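Local coordinates for uncharacterized protein (Parabacteroides merdae ATCC 43184, PDB 4OPW) that is of unknown function but is probably a cell-surface adhesin, at residues I16-F26 and I57-V66. Residues are numbered along the deposited sequence; the frame is centred on the assembly and turned at random.
Sequences ITIDDFNAIKF and IDIQDRVLTV
The axes of segments 23-26 and 63-66 approach to 4.6 Å and run 24° from parallel, where the antiparallel hairpin of strands 55-60 and 63-66, closed by a type I' turn from Gln60 to Val63, adds to one end of the long, mostly parallel sheet of what is probably a beta-helix, as in the pectate lyase-like clan. Leu64 bonds to the residues before and after its partner Ile24: its N gives a nearly straight bond to Ala23 O at 2.8 Å, and its O receives Lys25 N, also at 2.8 Å. Where the pairing begins, Arg62 O accepts Asn22 N at 2.8 Å and, weakly, Ala23 N. Residues 18-21 cross the hairpin beside Ile57, Ile59 and Leu64, with Ile18 and Phe21 packing against them. The Phe21 ring, set by a chi1 of 64° that places CG between backbone N and carbonyl carbon, lies over Leu64, whose CD2 makes a CH-pi contact 3.8 Å from the ring centroid and only 8° off the normal. Leu64 CD1 instead turns to Ile18 CD1, a methyl that also meets Ile57 CG2. Ile59 crosses Ile18 at about a right angle, its CD1 reaching Ile18 CG1 at 3.7 Å. Phe32 and Tyr34 of strand 31-36 and Thr83 of strand 80-85 continue this interior, touching Leu64, Phe21 and Ile18. On the reverse face, Ala23 CB rests against Val63 CG2 at 4.0 Å.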
loop_
_atom_site.group_PDB
_atom_site.type_symbol
_atom_site.label_atom_id
_atom_site.label_comp_id
_atom_site.label_asym_id
_atom_site.label_seq_id
_atom_site.Cartn_x
_atom_site.Cartn_y
_atom_site.Cartn_z
ATOM N N ILE A 16 16.199 -2.822 -19.669
ATOM C CA ILE A 16 15.870 -3.915 -20.587
ATOM C C ILE A 16 14.368 -3.941 -20.794
ATOM O O ILE A 16 13.615 -3.311 -20.040
ATOM C CB ILE A 16 16.409 -5.307 -20.087
ATOM C CG1 ILE A 16 15.746 -5.719 -18.739
ATOM C CG2 ILE A 16 17.967 -5.343 -20.012
ATOM C CD1 ILE A 16 15.973 -7.172 -18.283
ATOM N N THR A 17 13.922 -4.709 -21.796
ATOM C CA THR A 17 12.494 -4.896 -22.000
ATOM C C THR A 17 12.016 -5.863 -20.937
ATOM O O THR A 17 12.822 -6.642 -20.387
ATOM C CB THR A 17 12.206 -5.406 -23.417
ATOM O OG1 THR A 17 12.945 -6.623 -23.605
ATOM C CG2 THR A 17 12.561 -4.362 -24.488
ATOM N N ILE A 18 10.721 -5.799 -20.619
ATOM C CA ILE A 18 10.128 -6.719 -19.654
ATOM C C ILE A 18 8.814 -7.253 -20.205
ATOM O O ILE A 18 8.106 -6.540 -20.919
ATOM C CB ILE A 18 9.953 -6.039 -18.261
ATOM C CG1 ILE A 18 9.634 -7.079 -17.155
ATOM C CG2 ILE A 18 8.926 -4.877 -18.282
ATOM C CD1 ILE A 18 9.595 -6.494 -15.689
ATOM N N ASP A 19 8.484 -8.514 -19.849
ATOM C CA ASP A 19 7.231 -9.170 -20.221
ATOM C C ASP A 19 6.055 -8.503 -19.505
ATOM O O ASP A 19 6.254 -7.654 -18.617
ATOM C CB ASP A 19 7.283 -10.670 -19.857
ATOM C CG ASP A 19 8.133 -11.566 -20.755
ATOM O OD1 ASP A 19 8.513 -11.121 -21.861
ATOM O OD2 ASP A 19 8.410 -12.719 -20.349
ATOM N N ASP A 20 4.821 -8.889 -19.888
ATOM C CA ASP A 20 3.616 -8.348 -19.261
ATOM C C ASP A 20 3.450 -8.874 -17.843
ATOM O O ASP A 20 3.607 -10.079 -17.591
ATOM C CB ASP A 20 2.373 -8.746 -20.097
ATOM C CG ASP A 20 2.203 -8.044 -21.426
ATOM O OD1 ASP A 20 3.020 -7.153 -21.738
ATOM O OD2 ASP A 20 1.246 -8.390 -22.160
ATOM N N PHE A 21 3.125 -7.969 -16.922
ATOM C CA PHE A 21 2.791 -8.323 -15.538
ATOM C C PHE A 21 1.593 -7.494 -15.098
ATOM O O PHE A 21 1.422 -6.374 -15.586
ATOM C CB PHE A 21 3.986 -8.152 -14.571
ATOM C CG PHE A 21 4.491 -6.737 -14.418
ATOM C CD1 PHE A 21 3.952 -5.885 -13.452
ATOM C CD2 PHE A 21 5.503 -6.250 -15.243
ATOM C CE1 PHE A 21 4.392 -4.560 -13.338
ATOM C CE2 PHE A 21 5.972 -4.933 -15.100
ATOM C CZ PHE A 21 5.405 -4.092 -14.159
ATOM N N ASN A 22 0.788 -8.010 -14.160
ATOM C CA ASN A 22 -0.345 -7.235 -13.637
ATOM C C ASN A 22 -0.317 -7.252 -12.089
ATOM O O ASN A 22 -1.249 -6.779 -11.435
ATOM C CB ASN A 22 -1.693 -7.754 -14.190
ATOM C CG ASN A 22 -2.014 -9.183 -13.808
ATOM O OD1 ASN A 22 -1.333 -9.800 -12.982
ATOM N ND2 ASN A 22 -3.059 -9.740 -14.428
ATOM N N ALA A 23 0.764 -7.819 -11.507
ATOM C CA ALA A 23 0.917 -7.935 -10.067
ATOM C C ALA A 23 2.381 -7.848 -9.729
ATOM O O ALA A 23 3.237 -8.295 -10.510
ATOM C CB ALA A 23 0.316 -9.254 -9.562
ATOM N N ILE A 24 2.682 -7.227 -8.578
ATOM C CA ILE A 24 4.058 -7.002 -8.148
ATOM C C ILE A 24 4.269 -7.546 -6.735
ATOM O O ILE A 24 3.419 -7.345 -5.865
ATOM C CB ILE A 24 4.406 -5.475 -8.202
ATOM C CG1 ILE A 24 4.288 -4.898 -9.634
ATOM C CG2 ILE A 24 5.829 -5.198 -7.622
ATOM C CD1 ILE A 24 4.249 -3.311 -9.717
ATOM N N LYS A 25 5.415 -8.197 -6.509
ATOM C CA LYS A 25 5.814 -8.707 -5.195
ATOM C C LYS A 25 7.291 -8.464 -4.991
ATOM O O LYS A 25 8.102 -8.818 -5.846
ATOM C CB LYS A 25 5.466 -10.195 -5.046
ATOM C CG LYS A 25 5.737 -10.804 -3.676
ATOM C CD LYS A 25 5.226 -12.244 -3.646
ATOM C CE LYS A 25 5.571 -12.995 -2.385
ATOM N NZ LYS A 25 5.103 -14.407 -2.442
ATOM N N PHE A 26 7.659 -7.850 -3.868
ATOM C CA PHE A 26 9.081 -7.645 -3.559
ATOM C C PHE A 26 9.242 -7.444 -2.057
ATOM O O PHE A 26 8.308 -7.011 -1.377
ATOM C CB PHE A 26 9.701 -6.469 -4.362
ATOM C CG PHE A 26 9.115 -5.087 -4.123
ATOM C CD1 PHE A 26 7.788 -4.809 -4.438
ATOM C CD2 PHE A 26 9.928 -4.034 -3.718
ATOM C CE1 PHE A 26 7.247 -3.538 -4.227
ATOM C CE2 PHE A 26 9.402 -2.741 -3.564
ATOM C CZ PHE A 26 8.053 -2.515 -3.781
ATOM N N ILE A 57 14.696 -10.753 -11.749
ATOM C CA ILE A 57 13.484 -10.223 -12.390
ATOM C C ILE A 57 12.784 -11.460 -12.891
ATOM O O ILE A 57 13.293 -12.120 -13.802
ATOM C CB ILE A 57 13.778 -9.181 -13.521
ATOM C CG1 ILE A 57 14.520 -7.948 -12.965
ATOM C CG2 ILE A 57 12.473 -8.783 -14.260
ATOM C CD1 ILE A 57 15.285 -7.159 -14.040
ATOM N N ASP A 58 11.685 -11.845 -12.245
ATOM C CA ASP A 58 11.010 -13.070 -12.645
ATOM C C ASP A 58 9.510 -12.872 -12.732
ATOM O O ASP A 58 8.910 -12.364 -11.792
ATOM C CB ASP A 58 11.329 -14.187 -11.640
ATOM C CG ASP A 58 10.961 -15.571 -12.170
ATOM O OD1 ASP A 58 11.364 -15.901 -13.306
ATOM O OD2 ASP A 58 10.329 -16.335 -11.430
ATOM N N ILE A 59 8.908 -13.266 -13.856
ATOM C CA ILE A 59 7.458 -13.151 -14.027
ATOM C C ILE A 59 6.872 -14.571 -14.155
ATOM O O ILE A 59 7.295 -15.354 -15.015
ATOM C CB ILE A 59 7.063 -12.227 -15.219
ATOM C CG1 ILE A 59 7.534 -10.774 -14.969
ATOM C CG2 ILE A 59 5.535 -12.265 -15.483
ATOM C CD1 ILE A 59 7.436 -9.839 -16.180
ATOM N N GLN A 60 5.939 -14.898 -13.254
ATOM C CA GLN A 60 5.232 -16.183 -13.239
ATOM C C GLN A 60 3.750 -15.890 -13.186
ATOM O O GLN A 60 3.317 -15.175 -12.275
ATOM C CB GLN A 60 5.667 -17.050 -12.026
ATOM C CG GLN A 60 7.146 -17.463 -11.995
ATOM C CD GLN A 60 7.574 -18.295 -13.182
ATOM O OE1 GLN A 60 6.844 -19.169 -13.667
ATOM N NE2 GLN A 60 8.787 -18.055 -13.659
ATOM N N ASP A 61 2.983 -16.349 -14.194
ATOM C CA ASP A 61 1.528 -16.124 -14.257
ATOM C C ASP A 61 1.200 -14.608 -14.061
ATOM O O ASP A 61 0.332 -14.237 -13.264
ATOM C CB ASP A 61 0.807 -17.014 -13.207
ATOM C CG ASP A 61 -0.713 -16.996 -13.249
ATOM O OD1 ASP A 61 -1.276 -16.825 -14.356
ATOM O OD2 ASP A 61 -1.338 -17.119 -12.167
ATOM N N ARG A 62 1.948 -13.750 -14.793
ATOM C CA ARG A 62 1.846 -12.279 -14.810
ATOM C C ARG A 62 2.149 -11.628 -13.425
ATOM O O ARG A 62 1.862 -10.447 -13.237
ATOM C CB ARG A 62 0.490 -11.803 -15.369
ATOM C CG ARG A 62 0.383 -12.050 -16.884
ATOM C CD ARG A 62 -0.998 -11.705 -17.436
ATOM N NE ARG A 62 -2.027 -12.611 -16.930
ATOM C CZ ARG A 62 -3.333 -12.390 -17.019
ATOM N NH1 ARG A 62 -3.791 -11.286 -17.593
ATOM N NH2 ARG A 62 -4.194 -13.268 -16.518
ATOM N N VAL A 63 2.792 -12.373 -12.500
ATOM C CA VAL A 63 3.228 -11.826 -11.206
ATOM C C VAL A 63 4.709 -11.535 -11.307
ATOM O O VAL A 63 5.510 -12.448 -11.529
ATOM C CB VAL A 63 2.911 -12.744 -9.997
ATOM C CG1 VAL A 63 3.386 -12.111 -8.683
ATOM C CG2 VAL A 63 1.413 -13.074 -9.945
ATOM N N LEU A 64 5.072 -10.269 -11.155
ATOM C CA LEU A 64 6.465 -9.866 -11.193
ATOM C C LEU A 64 7.063 -9.885 -9.783
ATOM O O LEU A 64 6.524 -9.249 -8.873
ATOM C CB LEU A 64 6.600 -8.453 -11.822
ATOM C CG LEU A 64 7.963 -7.743 -11.610
ATOM C CD1 LEU A 64 9.110 -8.444 -12.400
ATOM C CD2 LEU A 64 7.892 -6.281 -12.039
ATOM N N THR A 65 8.184 -10.596 -9.625
ATOM C CA THR A 65 8.985 -10.602 -8.401
ATOM C C THR A 65 10.333 -9.964 -8.720
ATOM O O THR A 65 10.951 -10.306 -9.733
ATOM C CB THR A 65 9.156 -12.016 -7.788
ATOM O OG1 THR A 65 7.872 -12.505 -7.404
ATOM C CG2 THR A 65 10.060 -12.012 -6.537
ATOM N N VAL A 66 10.781 -9.029 -7.868
ATOM C CA VAL A 66 12.114 -8.423 -8.017
ATOM C C VAL A 66 12.861 -8.597 -6.688
ATOM O O VAL A 66 12.285 -8.410 -5.623
ATOM C CB VAL A 66 12.059 -6.920 -8.483
ATOM C CG1 VAL A 66 13.451 -6.301 -8.551
ATOM C CG2 VAL A 66 11.361 -6.774 -9.837
#